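Local structure of 3,4-dihydroxy-2-butanone 4-phosphate synthase (Acinetobacter baumannii, 6MNZ) at residues Gly31-Ala36 with Asn46-His51; Gly82-Leu87 with Phe128-Gln133; Ser88-Glu93 with Thr119-Pro124; Leu209-Ile214 with Glu222-Arg227; Gly241-Gly246 with Leu337-Met342. The protein probably catalyses the conversion of D-ribulose 5-phosphate to formate and 3,4-dihydroxy-2-butanone 4-phosphate, a metal-dependent step in riboflavin biosynthesis. All coordinates share one frame; numbering follows the deposited sequence.

Contact 1 (Gly31-Ala36 with Asn46-His51); sequences GDLVIA and NFMITH. With SO4 (sulfate ion), chain F.
L33 of strand 31-36 meets two side chains of helix 42-52, F47 and M48. The two segments run nearly antiparallel, with axes 10.2 Å apart at their closest, and side chains fill the gap. L33 CD1 comes to the edge of the F47 ring, near the ring plane, 3.6 Å from F47 CE1. The two side chains cross at about a right angle. M48 reaches across with its thioether chain. The chain is extended beyond CG (chi2 -169°), and its end comes nearer the strand than its base. M48 CE lies 3.7 Å from L33 CB and 4.0 Å from I35 CG2. F181 of helix 175-184 also packs on L33 and F47; L33, I35 and M48 are buried. V34 points away from the helix; its side chain is about 6 Å from that of H143, a predicted metal ligand. D32 is predicted to bind D-ribulose 5-phosphate. The other end of the helix segment is looser and partly exposed. H51 makes no contact with the strand. Its ND1 donates a nearly straight hydrogen bond (169°) to O1 of a sulfate ion, 2.8 Å away and in the imidazole plane. K184 and H185 bind the same sulfate, which probably came from the crystallisation liquor. Between strand and helix the chemistry is wholly apolar: side-chain burial joins them, while the polar end of H51 turns to the sulfate instead.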
# COMPACT_ATOMS: atom_id res chain seq x y z
N GLY A 31 -27.78 7.98 -0.10
CA GLY A 31 -28.03 9.26 0.53
C GLY A 31 -28.01 9.13 2.04
O GLY A 31 -28.53 8.15 2.59
N ASP A 32 -27.30 10.04 2.68
CA ASP A 32 -27.23 10.13 4.14
C ASP A 32 -27.82 11.45 4.58
O ASP A 32 -27.35 12.51 4.15
CB ASP A 32 -25.79 10.00 4.64
CG ASP A 32 -25.22 8.62 4.42
OD1 ASP A 32 -25.61 7.96 3.44
OD2 ASP A 32 -24.25 8.27 5.13
N LEU A 33 -28.74 11.40 5.54
CA LEU A 33 -28.95 12.54 6.42
C LEU A 33 -27.64 12.90 7.12
O LEU A 33 -26.81 12.03 7.38
CB LEU A 33 -30.03 12.23 7.46
CG LEU A 33 -31.43 11.90 6.95
CD1 LEU A 33 -32.28 11.38 8.10
CD2 LEU A 33 -32.08 13.12 6.31
N VAL A 34 -27.39 14.20 7.24
CA VAL A 34 -26.14 14.71 7.79
C VAL A 34 -26.48 15.94 8.63
O VAL A 34 -27.20 16.83 8.16
CB VAL A 34 -25.12 15.09 6.70
CG1 VAL A 34 -23.78 15.47 7.32
CG2 VAL A 34 -24.96 13.94 5.71
N ILE A 35 -26.09 15.91 9.90
CA ILE A 35 -26.31 17.04 10.80
C ILE A 35 -25.03 17.27 11.59
O ILE A 35 -24.28 16.34 11.88
CB ILE A 35 -27.50 16.78 11.75
CG1 ILE A 35 -27.74 17.98 12.66
CG2 ILE A 35 -27.27 15.52 12.58
CD1 ILE A 35 -29.02 17.89 13.47
N ALA A 36 -24.80 18.53 11.95
CA ALA A 36 -23.66 18.87 12.79
C ALA A 36 -23.78 18.17 14.13
O ALA A 36 -24.75 18.38 14.86
CB ALA A 36 -23.56 20.38 12.98
N ASN A 46 -33.94 10.52 16.54
CA ASN A 46 -35.18 9.77 16.36
C ASN A 46 -35.69 9.89 14.93
O ASN A 46 -36.20 8.91 14.37
CB ASN A 46 -36.24 10.27 17.34
CG ASN A 46 -37.53 9.48 17.25
OD1 ASN A 46 -38.60 10.05 17.02
ND2 ASN A 46 -37.44 8.17 17.41
N PHE A 47 -35.60 11.08 14.34
CA PHE A 47 -35.93 11.22 12.92
C PHE A 47 -35.05 10.33 12.06
O PHE A 47 -35.53 9.72 11.09
CB PHE A 47 -35.79 12.68 12.49
CG PHE A 47 -36.13 12.92 11.05
CD1 PHE A 47 -35.14 12.92 10.08
CD2 PHE A 47 -37.43 13.14 10.66
CE1 PHE A 47 -35.45 13.04 8.75
CE2 PHE A 47 -37.76 13.25 9.32
CZ PHE A 47 -36.76 13.25 8.37
N MET A 48 -33.79 10.15 12.45
CA MET A 48 -32.87 9.35 11.65
C MET A 48 -33.26 7.88 11.67
O MET A 48 -33.46 7.26 10.62
CB MET A 48 -31.44 9.55 12.15
CG MET A 48 -30.82 10.86 11.72
SD MET A 48 -29.05 10.92 12.06
CE MET A 48 -28.51 12.10 10.82
N ILE A 49 -33.45 7.32 12.87
CA ILE A 49 -33.79 5.91 12.98
C ILE A 49 -35.18 5.59 12.47
O ILE A 49 -35.56 4.42 12.41
CB ILE A 49 -33.66 5.42 14.44
CG1 ILE A 49 -34.76 6.05 15.31
CG2 ILE A 49 -32.29 5.76 15.00
CD1 ILE A 49 -34.72 5.63 16.76
N THR A 50 -36.00 6.61 12.22
CA THR A 50 -37.39 6.42 11.82
C THR A 50 -37.57 6.51 10.31
O THR A 50 -38.23 5.65 9.71
CB THR A 50 -38.29 7.46 12.50
OG1 THR A 50 -38.04 7.46 13.91
CG2 THR A 50 -39.75 7.16 12.25
N HIS A 51 -37.09 7.58 9.69
CA HIS A 51 -37.37 7.86 8.29
C HIS A 51 -36.15 7.67 7.39
O HIS A 51 -36.30 7.70 6.17
CB HIS A 51 -37.90 9.29 8.14
CG HIS A 51 -39.06 9.60 9.04
ND1 HIS A 51 -40.31 9.06 8.85
CD2 HIS A 51 -39.10 10.24 10.23
CE1 HIS A 51 -41.10 9.44 9.84
NE2 HIS A 51 -40.39 10.14 10.70
S SO4 F . -41.03 7.75 5.00
O1 SO4 F . -41.02 7.68 6.46
O2 SO4 F . -40.38 8.98 4.57
O3 SO4 F . -40.32 6.59 4.46
O4 SO4 F . -42.41 7.74 4.53

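Contact 2 (Gly82-Leu87 with Phe128-Gln133)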
# COMPACT_ATOMS: atom_id res chain seq x y z
N GLY A 82 -15.41 -3.81 1.81
CA GLY A 82 -15.40 -2.41 1.41
C GLY A 82 -14.34 -1.61 2.13
O GLY A 82 -13.64 -2.13 3.00
N THR A 83 -14.21 -0.34 1.76
CA THR A 83 -13.32 0.60 2.44
C THR A 83 -14.17 1.50 3.33
O THR A 83 -14.98 2.29 2.83
CB THR A 83 -12.53 1.42 1.43
OG1 THR A 83 -11.81 0.55 0.55
CG2 THR A 83 -11.55 2.35 2.13
N ASN A 84 -14.05 1.32 4.65
CA ASN A 84 -14.81 2.13 5.59
C ASN A 84 -14.14 2.08 6.95
O ASN A 84 -14.01 1.00 7.53
CB ASN A 84 -16.25 1.64 5.70
CG ASN A 84 -17.12 2.56 6.53
OD1 ASN A 84 -16.77 2.92 7.65
ND2 ASN A 84 -18.19 3.07 5.92
N PHE A 85 -13.94 3.26 7.55
CA PHE A 85 -13.22 3.39 8.81
C PHE A 85 -14.24 3.56 9.94
O PHE A 85 -14.49 4.65 10.44
CB PHE A 85 -12.25 4.56 8.75
CG PHE A 85 -11.55 4.70 7.43
CD1 PHE A 85 -10.73 3.69 6.96
CD2 PHE A 85 -11.66 5.87 6.69
CE1 PHE A 85 -10.03 3.84 5.77
CE2 PHE A 85 -10.97 6.02 5.51
CZ PHE A 85 -10.16 5.01 5.04
N THR A 86 -14.79 2.43 10.38
CA THR A 86 -15.50 2.37 11.64
C THR A 86 -14.52 2.34 12.81
O THR A 86 -13.32 2.09 12.66
CB THR A 86 -16.41 1.14 11.71
OG1 THR A 86 -15.70 -0.00 11.20
CG2 THR A 86 -17.67 1.36 10.89
N LEU A 87 -15.03 2.71 13.98
CA LEU A 87 -14.25 2.77 15.21
C LEU A 87 -14.76 1.74 16.21
O LEU A 87 -15.87 1.20 16.07
CB LEU A 87 -14.32 4.17 15.83
CG LEU A 87 -13.14 5.09 15.51
CD1 LEU A 87 -12.86 5.11 14.02
CD2 LEU A 87 -13.40 6.49 16.03
N PHE A 128 -21.55 4.92 16.67
CA PHE A 128 -20.54 4.28 15.82
C PHE A 128 -19.71 5.37 15.15
O PHE A 128 -20.04 5.82 14.04
CB PHE A 128 -21.21 3.38 14.78
CG PHE A 128 -21.98 2.25 15.38
CD1 PHE A 128 -21.33 1.10 15.79
CD2 PHE A 128 -23.30 2.44 15.76
CE1 PHE A 128 -22.01 0.12 16.47
CE2 PHE A 128 -23.99 1.45 16.43
CZ PHE A 128 -23.35 0.27 16.76
N PRO A 129 -18.67 5.86 15.81
CA PRO A 129 -17.89 6.96 15.22
C PRO A 129 -17.09 6.49 14.02
O PRO A 129 -16.74 5.31 13.90
CB PRO A 129 -16.97 7.41 16.36
CG PRO A 129 -17.57 6.82 17.61
CD PRO A 129 -18.23 5.55 17.18
N LEU A 130 -16.84 7.42 13.11
CA LEU A 130 -16.09 7.15 11.89
C LEU A 130 -14.97 8.17 11.76
O LEU A 130 -15.19 9.37 11.98
CB LEU A 130 -16.99 7.20 10.66
CG LEU A 130 -18.28 6.37 10.77
CD1 LEU A 130 -19.17 6.60 9.55
CD2 LEU A 130 -17.94 4.90 10.91
N MET A 131 -13.76 7.69 11.50
CA MET A 131 -12.57 8.53 11.44
C MET A 131 -12.34 8.94 9.99
O MET A 131 -11.98 8.11 9.15
CB MET A 131 -11.36 7.78 11.99
CG MET A 131 -10.17 8.65 12.34
SD MET A 131 -8.75 7.69 12.91
CE MET A 131 -8.01 7.22 11.35
N ALA A 132 -12.55 10.22 9.70
CA ALA A 132 -12.22 10.76 8.39
C ALA A 132 -10.71 10.80 8.19
O ALA A 132 -9.93 10.78 9.15
CB ALA A 132 -12.82 12.15 8.21
N GLN A 133 -10.30 10.78 6.93
CA GLN A 133 -8.90 10.94 6.58
C GLN A 133 -8.49 12.41 6.66
O GLN A 133 -9.35 13.30 6.74
CB GLN A 133 -8.63 10.41 5.18
CG GLN A 133 -8.82 8.91 5.04
CD GLN A 133 -7.88 8.12 5.94
OE1 GLN A 133 -6.68 8.06 5.69
NE2 GLN A 133 -8.45 7.44 6.93
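T86 and L130 form a single beta bridge, which ties the loop before strand 90-91 to strand 127-131, an outermost strand of the six-stranded sheet. M131 N donates to F85 O at 3.3 Å. A second, weak bond runs from L87 N to P129 O. Side chains meet beside the bridge. L87 uses both branches: CD1 lies 3.7 Å from M131 CB, and CD2 lies 3.7 Å from P129 CB. T86 and L130 lie side by side and point the same way, with T86 CG2 3.6 Å from L130 CD2. Beyond the bridge, Q133 meets the F85 ring. The Q133 chain bends at chi2 (-61°), and its NE2 sits over one ring face toward the rim, 3.2 Å from F85 CE2. Amide and ring planes are 45° apart, so the amide is tipped against the ring. F85 also packs on R140, a predicted substrate-binding residue, and N84 is near a bound sulfate; both place the loop beside the probable active site. On its inner side strand 127-131 bonds to L58 and L60 of strand 57-60. Helix 62-68 packs on L87 and M131, and helix 143-153 on F85, L130 and A132.

Contact 3 (Ser88-Glu93 with Thr119-Pro124); sequences SIEAAE and TDIVQP
A91 N donates to V122 O at 2.8 Å, the shortest polar bond here that can be relied on. A91 and V122 are an antiparallel hydrogen-bonded pair. The return bond, V122 N to A91 O, is present, but the place of A91 O is less sure. On one face of this pair A91 CB packs against V122 CG2, 3.7 Å away. Next to the pair, I89 O accepts two CA-H contacts, from Q123 CA at 3.2 Å and from P124 CA at 3.5 Å. P124 follows a cis peptide bond, at a corner of the chain. P124 CB is 4.0 Å from I89 CB. E90 bends at chi2 (50°), and its end returns toward the other segment. Its chain crosses I121 at about a right angle, with E90 CG 3.4 Å from I121 CG1. The E90 carboxylate and the Q123 amide lie side by side, their planes 13° apart. T107 of helix 101-112 touches I121, and K117 N holds the D120 carboxylate. The segments are thus joined by one antiparallel backbone pair, which CH...O and aliphatic contacts flank.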
# COMPACT_ATOMS: atom_id res chain seq x y z
N SER A 88 -14.01 1.59 17.30
CA SER A 88 -14.58 1.08 18.54
C SER A 88 -15.82 1.88 18.91
O SER A 88 -15.89 3.10 18.70
CB SER A 88 -13.55 1.15 19.66
OG SER A 88 -12.54 0.17 19.49
N ILE A 89 -16.87 1.16 19.32
CA ILE A 89 -18.17 1.78 19.52
C ILE A 89 -18.12 2.71 20.73
O ILE A 89 -17.37 2.49 21.69
CB ILE A 89 -19.26 0.71 19.70
CG1 ILE A 89 -19.21 -0.33 18.58
CG2 ILE A 89 -20.63 1.36 19.69
CD1 ILE A 89 -20.15 -1.52 18.80
N GLU A 90 -19.00 3.70 20.72
CA GLU A 90 -18.92 4.85 21.61
C GLU A 90 -20.12 4.85 22.55
O GLU A 90 -21.24 4.54 22.13
CB GLU A 90 -18.87 6.15 20.82
CG GLU A 90 -17.75 7.10 21.22
CD GLU A 90 -16.39 6.41 21.28
OE1 GLU A 90 -16.24 5.34 20.67
OE2 GLU A 90 -15.55 6.84 22.10
N ALA A 91 -19.87 5.12 23.83
CA ALA A 91 -20.93 5.38 24.78
C ALA A 91 -20.47 6.42 25.79
O ALA A 91 -19.29 6.48 26.14
CB ALA A 91 -21.36 4.09 25.50
N ALA A 92 -21.41 7.24 26.23
CA ALA A 92 -21.14 8.22 27.27
C ALA A 92 -21.47 7.63 28.64
O ALA A 92 -21.41 6.41 28.84
CB ALA A 92 -21.94 9.50 27.01
N GLU A 93 -21.50 8.49 29.66
CA GLU A 93 -21.78 8.11 31.04
C GLU A 93 -22.79 9.07 31.67
O GLU A 93 -22.59 9.61 32.76
CB GLU A 93 -20.49 8.07 31.86
CG GLU A 93 -19.39 7.22 31.23
CD GLU A 93 -18.65 7.95 30.12
OE1 GLU A 93 -19.18 8.96 29.62
OE2 GLU A 93 -17.51 7.55 29.81
N THR A 119 -12.08 9.78 29.22
CA THR A 119 -12.92 9.31 30.32
C THR A 119 -14.32 9.91 30.29
O THR A 119 -15.21 9.40 30.98
CB THR A 119 -12.27 9.64 31.66
OG1 THR A 119 -10.88 9.30 31.62
CG2 THR A 119 -12.93 8.85 32.78
N ASP A 120 -14.57 10.90 29.44
CA ASP A 120 -15.94 11.28 29.10
C ASP A 120 -16.68 10.21 28.31
O ASP A 120 -17.85 10.43 27.97
CB ASP A 120 -15.92 12.59 28.30
CG ASP A 120 -15.51 13.78 29.13
OD1 ASP A 120 -15.16 14.83 28.53
OD2 ASP A 120 -15.43 13.65 30.37
N ILE A 121 -16.02 9.10 27.95
CA ILE A 121 -16.52 8.21 26.91
C ILE A 121 -15.96 6.82 27.17
O ILE A 121 -14.96 6.65 27.87
CB ILE A 121 -16.13 8.73 25.51
CG1 ILE A 121 -16.99 8.08 24.42
CG2 ILE A 121 -14.64 8.50 25.22
CD1 ILE A 121 -18.46 8.48 24.45
N VAL A 122 -16.68 5.81 26.68
CA VAL A 122 -16.34 4.41 26.91
C VAL A 122 -16.64 3.61 25.65
O VAL A 122 -17.45 4.01 24.82
CB VAL A 122 -17.09 3.82 28.13
CG1 VAL A 122 -16.61 4.47 29.42
CG2 VAL A 122 -18.60 3.98 27.98
N GLN A 123 -16.13 2.38 25.62
CA GLN A 123 -16.34 1.44 24.53
C GLN A 123 -16.59 0.06 25.11
O GLN A 123 -15.91 -0.33 26.07
CB GLN A 123 -15.14 1.39 23.58
CG GLN A 123 -14.66 2.75 23.10
CD GLN A 123 -13.75 3.44 24.11
OE1 GLN A 123 -14.00 4.58 24.49
NE2 GLN A 123 -12.66 2.77 24.48
N PRO A 124 -17.48 -0.74 24.50
CA PRO A 124 -18.29 -0.43 23.32
C PRO A 124 -19.53 0.35 23.69
O PRO A 124 -19.76 0.56 24.88
CB PRO A 124 -18.64 -1.81 22.77
CG PRO A 124 -18.70 -2.68 23.98
CD PRO A 124 -17.72 -2.12 24.98

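Contact 4 (Leu209-Ile214 with Glu222-Arg227)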
# COMPACT_ATOMS: atom_id res chain seq x y z
N LEU A 209 6.59 23.34 -3.16
CA LEU A 209 7.67 22.97 -2.26
C LEU A 209 9.00 23.58 -2.68
O LEU A 209 9.65 24.27 -1.88
CB LEU A 209 7.79 21.44 -2.19
CG LEU A 209 6.62 20.65 -1.60
CD1 LEU A 209 7.09 19.26 -1.20
CD2 LEU A 209 6.01 21.36 -0.41
N ASP A 210 9.45 23.31 -3.90
CA ASP A 210 10.76 23.76 -4.35
C ASP A 210 10.80 23.71 -5.86
O ASP A 210 10.14 22.88 -6.49
CB ASP A 210 11.89 22.89 -3.76
CG ASP A 210 11.78 21.44 -4.18
OD1 ASP A 210 12.60 20.99 -5.00
OD2 ASP A 210 10.87 20.75 -3.67
N GLN A 211 11.58 24.61 -6.45
CA GLN A 211 11.80 24.63 -7.89
C GLN A 211 13.16 24.03 -8.22
O GLN A 211 14.14 24.22 -7.49
CB GLN A 211 11.72 26.05 -8.44
CG GLN A 211 11.45 26.11 -9.93
CD GLN A 211 11.11 27.51 -10.41
OE1 GLN A 211 10.57 28.33 -9.66
NE2 GLN A 211 11.29 27.75 -11.71
N ARG A 212 13.22 23.35 -9.36
CA ARG A 212 14.42 22.65 -9.80
C ARG A 212 14.51 22.78 -11.31
O ARG A 212 13.53 23.09 -11.99
CB ARG A 212 14.40 21.17 -9.38
CG ARG A 212 14.76 20.93 -7.92
CD ARG A 212 14.35 19.53 -7.49
NE ARG A 212 15.15 18.49 -8.14
CZ ARG A 212 16.36 18.11 -7.73
NH1 ARG A 212 16.93 18.69 -6.68
NH2 ARG A 212 17.01 17.16 -8.39
N THR A 213 15.67 22.41 -11.85
CA THR A 213 15.86 22.26 -13.29
C THR A 213 16.34 20.85 -13.58
O THR A 213 17.27 20.36 -12.94
CB THR A 213 16.86 23.27 -13.84
OG1 THR A 213 16.35 24.60 -13.66
CG2 THR A 213 17.10 23.02 -15.32
N ILE A 214 15.74 20.22 -14.60
CA ILE A 214 16.03 18.84 -14.95
C ILE A 214 16.40 18.79 -16.43
O ILE A 214 15.84 19.52 -17.25
CB ILE A 214 14.82 17.92 -14.67
CG1 ILE A 214 13.55 18.53 -15.24
CG2 ILE A 214 14.68 17.68 -13.18
CD1 ILE A 214 12.44 17.53 -15.47
N GLU A 222 11.63 22.94 -15.86
CA GLU A 222 11.60 23.37 -14.47
C GLU A 222 10.65 22.48 -13.68
O GLU A 222 9.50 22.27 -14.08
CB GLU A 222 11.17 24.83 -14.36
CG GLU A 222 12.01 25.79 -15.18
CD GLU A 222 13.43 25.90 -14.67
OE1 GLU A 222 13.69 25.49 -13.52
OE2 GLU A 222 14.28 26.46 -15.40
N LEU A 223 11.15 21.93 -12.57
CA LEU A 223 10.37 21.03 -11.72
C LEU A 223 9.76 21.83 -10.58
O LEU A 223 10.45 22.16 -9.61
CB LEU A 223 11.25 19.90 -11.18
CG LEU A 223 10.63 18.51 -11.09
CD1 LEU A 223 10.52 17.89 -12.47
CD2 LEU A 223 11.45 17.63 -10.17
N TYR A 224 8.43 21.94 -10.59
CA TYR A 224 7.68 22.46 -9.45
C TYR A 224 7.07 21.29 -8.69
O TYR A 224 6.30 20.51 -9.25
CB TYR A 224 6.60 23.44 -9.93
CG TYR A 224 7.15 24.63 -10.68
CD1 TYR A 224 6.94 25.92 -10.21
CD2 TYR A 224 7.70 24.49 -11.95
CE1 TYR A 224 7.33 27.03 -10.94
CE2 TYR A 224 8.21 25.59 -12.63
CZ TYR A 224 8.01 26.85 -12.13
OH TYR A 224 8.43 27.95 -12.84
N ARG A 225 7.53 21.10 -7.45
CA ARG A 225 6.94 20.12 -6.54
C ARG A 225 5.86 20.77 -5.69
O ARG A 225 6.14 21.73 -4.96
CB ARG A 225 8.02 19.50 -5.65
CG ARG A 225 8.87 18.45 -6.36
CD ARG A 225 10.17 18.18 -5.62
NE ARG A 225 10.10 16.95 -4.83
CZ ARG A 225 9.97 16.90 -3.51
NH1 ARG A 225 9.95 18.01 -2.78
NH2 ARG A 225 9.94 15.72 -2.89
N TYR A 226 4.67 20.19 -5.70
CA TYR A 226 3.53 20.69 -4.93
C TYR A 226 3.07 19.65 -3.92
O TYR A 226 3.28 18.44 -4.11
CB TYR A 226 2.37 21.06 -5.85
CG TYR A 226 2.64 22.25 -6.73
CD1 TYR A 226 3.28 22.11 -7.96
CD2 TYR A 226 2.28 23.53 -6.33
CE1 TYR A 226 3.41 23.19 -8.81
CE2 TYR A 226 2.39 24.60 -7.18
CZ TYR A 226 3.06 24.44 -8.38
OH TYR A 226 3.35 25.55 -9.15
N ARG A 227 2.44 20.12 -2.85
CA ARG A 227 1.75 19.26 -1.90
C ARG A 227 0.37 19.84 -1.59
O ARG A 227 0.23 21.04 -1.36
CB ARG A 227 2.55 19.11 -0.60
CG ARG A 227 3.35 17.82 -0.51
CD ARG A 227 3.62 17.44 0.94
NE ARG A 227 4.55 18.35 1.59
CZ ARG A 227 5.86 18.15 1.70
NH1 ARG A 227 6.43 17.11 1.09
NH2 ARG A 227 6.61 19.03 2.33
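D210 and R225 form a salt bridge across the two strands, with D210 OD2 3.0 Å from R225 NH1. The carboxylate is met on its syn side, and the carboxylate and guanidinium planes are 48° apart. D210 CG stands between its own backbone N and carbonyl carbon (chi1 61°), which brings it to 3.9 Å from R225 CD. On the opposite face Q211 lies beside Y224. Q211 CG sits over the centre of the ring, 4.2 Å from the centroid, and the amide is stacked on the ring at 26°. T213 OG1 donates to E222 OE1 at 2.8 Å, on the syn side but well out of the carboxylate plane. L209 CD1 lies over one face of the R227 guanidinium, toward its rim. I214 CD1 meets L223 CD1 at 3.6 Å, and L261 of the second subunit packs on I214. Behind these side chains stands the backbone ladder. L223 N donates to R212 O at 2.7 Å; the return bond from R212 N is weak. Y226 points away from residues 209-214 and packs on V206 and R208; its OH bonds to D336. Strand 235-239 pairs with the far edge of strand 220-228. This is a beta hairpin, strands 206-215 and 220-228, at one edge of the seven-stranded sheet in the GTP cyclohydrolase II-like region.

Contact 5 (Gly241-Gly246 with Leu337-Met342)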
# COMPACT_ATOMS: atom_id res chain seq x y z
N GLY A 241 9.21 27.25 -20.78
CA GLY A 241 8.85 28.62 -21.06
C GLY A 241 8.43 29.38 -19.82
O GLY A 241 8.77 29.04 -18.69
N GLU A 242 7.62 30.42 -20.05
CA GLU A 242 7.06 31.24 -18.97
C GLU A 242 5.56 31.35 -19.18
O GLU A 242 5.09 32.20 -19.95
CB GLU A 242 7.71 32.63 -18.95
CG GLU A 242 9.18 32.62 -18.59
CD GLU A 242 10.08 32.41 -19.79
OE1 GLU A 242 9.56 32.31 -20.92
OE2 GLU A 242 11.32 32.40 -19.62
N PRO A 243 4.78 30.45 -18.58
CA PRO A 243 3.33 30.42 -18.87
C PRO A 243 2.65 31.76 -18.65
O PRO A 243 1.48 31.92 -19.04
CB PRO A 243 2.79 29.34 -17.91
CG PRO A 243 3.87 29.09 -16.91
CD PRO A 243 5.16 29.40 -17.61
N LYS A 244 3.29 32.68 -17.93
CA LYS A 244 2.69 33.98 -17.69
C LYS A 244 2.79 34.91 -18.89
O LYS A 244 2.10 35.94 -18.92
CB LYS A 244 3.37 34.65 -16.50
CG LYS A 244 3.57 33.75 -15.29
CD LYS A 244 3.79 34.57 -14.02
CE LYS A 244 3.69 33.70 -12.78
NZ LYS A 244 3.66 34.53 -11.53
N GLU A 245 3.50 34.51 -19.94
CA GLU A 245 3.69 35.34 -21.13
C GLU A 245 2.70 35.03 -22.24
O GLU A 245 2.95 35.39 -23.39
CB GLU A 245 5.14 35.19 -21.61
CG GLU A 245 6.14 35.81 -20.64
CD GLU A 245 7.57 35.74 -21.12
OE1 GLU A 245 7.81 35.14 -22.18
OE2 GLU A 245 8.46 36.21 -20.38
N GLY A 246 1.64 34.28 -21.94
CA GLY A 246 0.59 34.02 -22.91
C GLY A 246 0.02 32.61 -22.80
O GLY A 246 -0.17 32.12 -21.69
N LEU A 337 1.24 28.64 -11.34
CA LEU A 337 2.22 28.89 -12.39
C LEU A 337 1.88 30.11 -13.24
O LEU A 337 2.73 30.54 -14.04
CB LEU A 337 2.34 27.66 -13.29
CG LEU A 337 2.85 26.39 -12.60
CD1 LEU A 337 2.62 25.16 -13.46
CD2 LEU A 337 4.33 26.53 -12.26
N GLY A 338 0.72 30.72 -13.05
CA GLY A 338 0.35 31.89 -13.81
C GLY A 338 -0.30 31.61 -15.14
O GLY A 338 -0.19 32.43 -16.06
N VAL A 339 -0.95 30.46 -15.28
CA VAL A 339 -1.65 30.11 -16.52
C VAL A 339 -3.01 30.80 -16.53
O VAL A 339 -3.70 30.86 -15.51
CB VAL A 339 -1.79 28.59 -16.64
CG1 VAL A 339 -2.50 28.22 -17.93
CG2 VAL A 339 -0.42 27.93 -16.57
N GLU A 340 -3.36 31.37 -17.68
CA GLU A 340 -4.62 32.08 -17.86
C GLU A 340 -5.38 31.68 -19.11
O GLU A 340 -6.61 31.83 -19.13
CB GLU A 340 -4.38 33.60 -17.89
CG GLU A 340 -5.65 34.43 -17.69
CD GLU A 340 -5.40 35.92 -17.82
OE1 GLU A 340 -6.36 36.66 -18.09
OE2 GLU A 340 -4.23 36.35 -17.66
N LYS A 341 -4.71 31.14 -20.13
CA LYS A 341 -5.38 30.69 -21.34
C LYS A 341 -4.62 29.48 -21.87
O LYS A 341 -3.39 29.54 -22.02
CB LYS A 341 -5.41 31.79 -22.40
CG LYS A 341 -6.32 32.97 -22.06
CD LYS A 341 -6.28 34.03 -23.15
CE LYS A 341 -6.99 35.31 -22.72
NZ LYS A 341 -6.87 36.39 -23.73
N MET A 342 -5.34 28.39 -22.14
CA MET A 342 -4.74 27.07 -22.25
C MET A 342 -4.99 26.50 -23.64
O MET A 342 -6.07 26.67 -24.21
CB MET A 342 -5.30 26.09 -21.21
CG MET A 342 -4.64 26.19 -19.85
SD MET A 342 -5.14 24.85 -18.74
CE MET A 342 -6.87 25.22 -18.48
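P243 packs against the residues that follow helix 320-336, L337 and V339. P243 and L337 cross obliquely. The ring tip does the touching: P243 CG lies 4.2 Å from L337 CB and 3.4 Å from L337 O. One atom back, P243 CB is 3.8 Å from V339 CG2. The V339 methyls are spread so that CG1 is anti to the backbone N (chi1 -179°), which leaves CG2 beside that N to meet the proline. K244 approaches with the methylenes of its extended chain. Both CG and CE of K244 come to 3.5 Å from L337 O. K244 CE is also 3.9 Å from G338 CA. G338 has no side chain, so the lysine methylenes lie directly against its backbone. G338 has a positive phi (86°) and is the first residue to leave the helix, in a Schellman motif. The methylenes of K244 therefore lie by a carbonyl at the helix C-terminal end. The loop is itself a tight turn, closed by a bond from E245 N to E242 O at 2.8 Å. That bond lies within 241-246; between the segments the contact is van der Waals in kind. It lies at the end of helix 320-336, against strands of the larger sheet. T248 of strand 248-253 touches P243 and V339 and bonds through its backbone to K341. L337 packs on Y224 and Y226 of strand 220-228 and on A237 and V239 of strand 235-239.

Contacts 1, 2 and 3 lie in the DHBP synthase region, contacts 4 and 5 in the GTP cyclohydrolase II-like region. Contacts 1 and 2 reach the same six-stranded sheet, with centres 18 Å apart. Contact 3 is nested in the loop that contact 2 closes. The two touch, F128 on I89 and P129 on E90, with centres 16 Å apart. Contacts 4 and 5 follow in series along the chain. They touch through L337, again with centres 16 Å apart. Contacts 1 and 5 are 47 Å apart, centre to centre. The two groups thus mark two separate domains, with the probable synthase site near contacts 1 and 2.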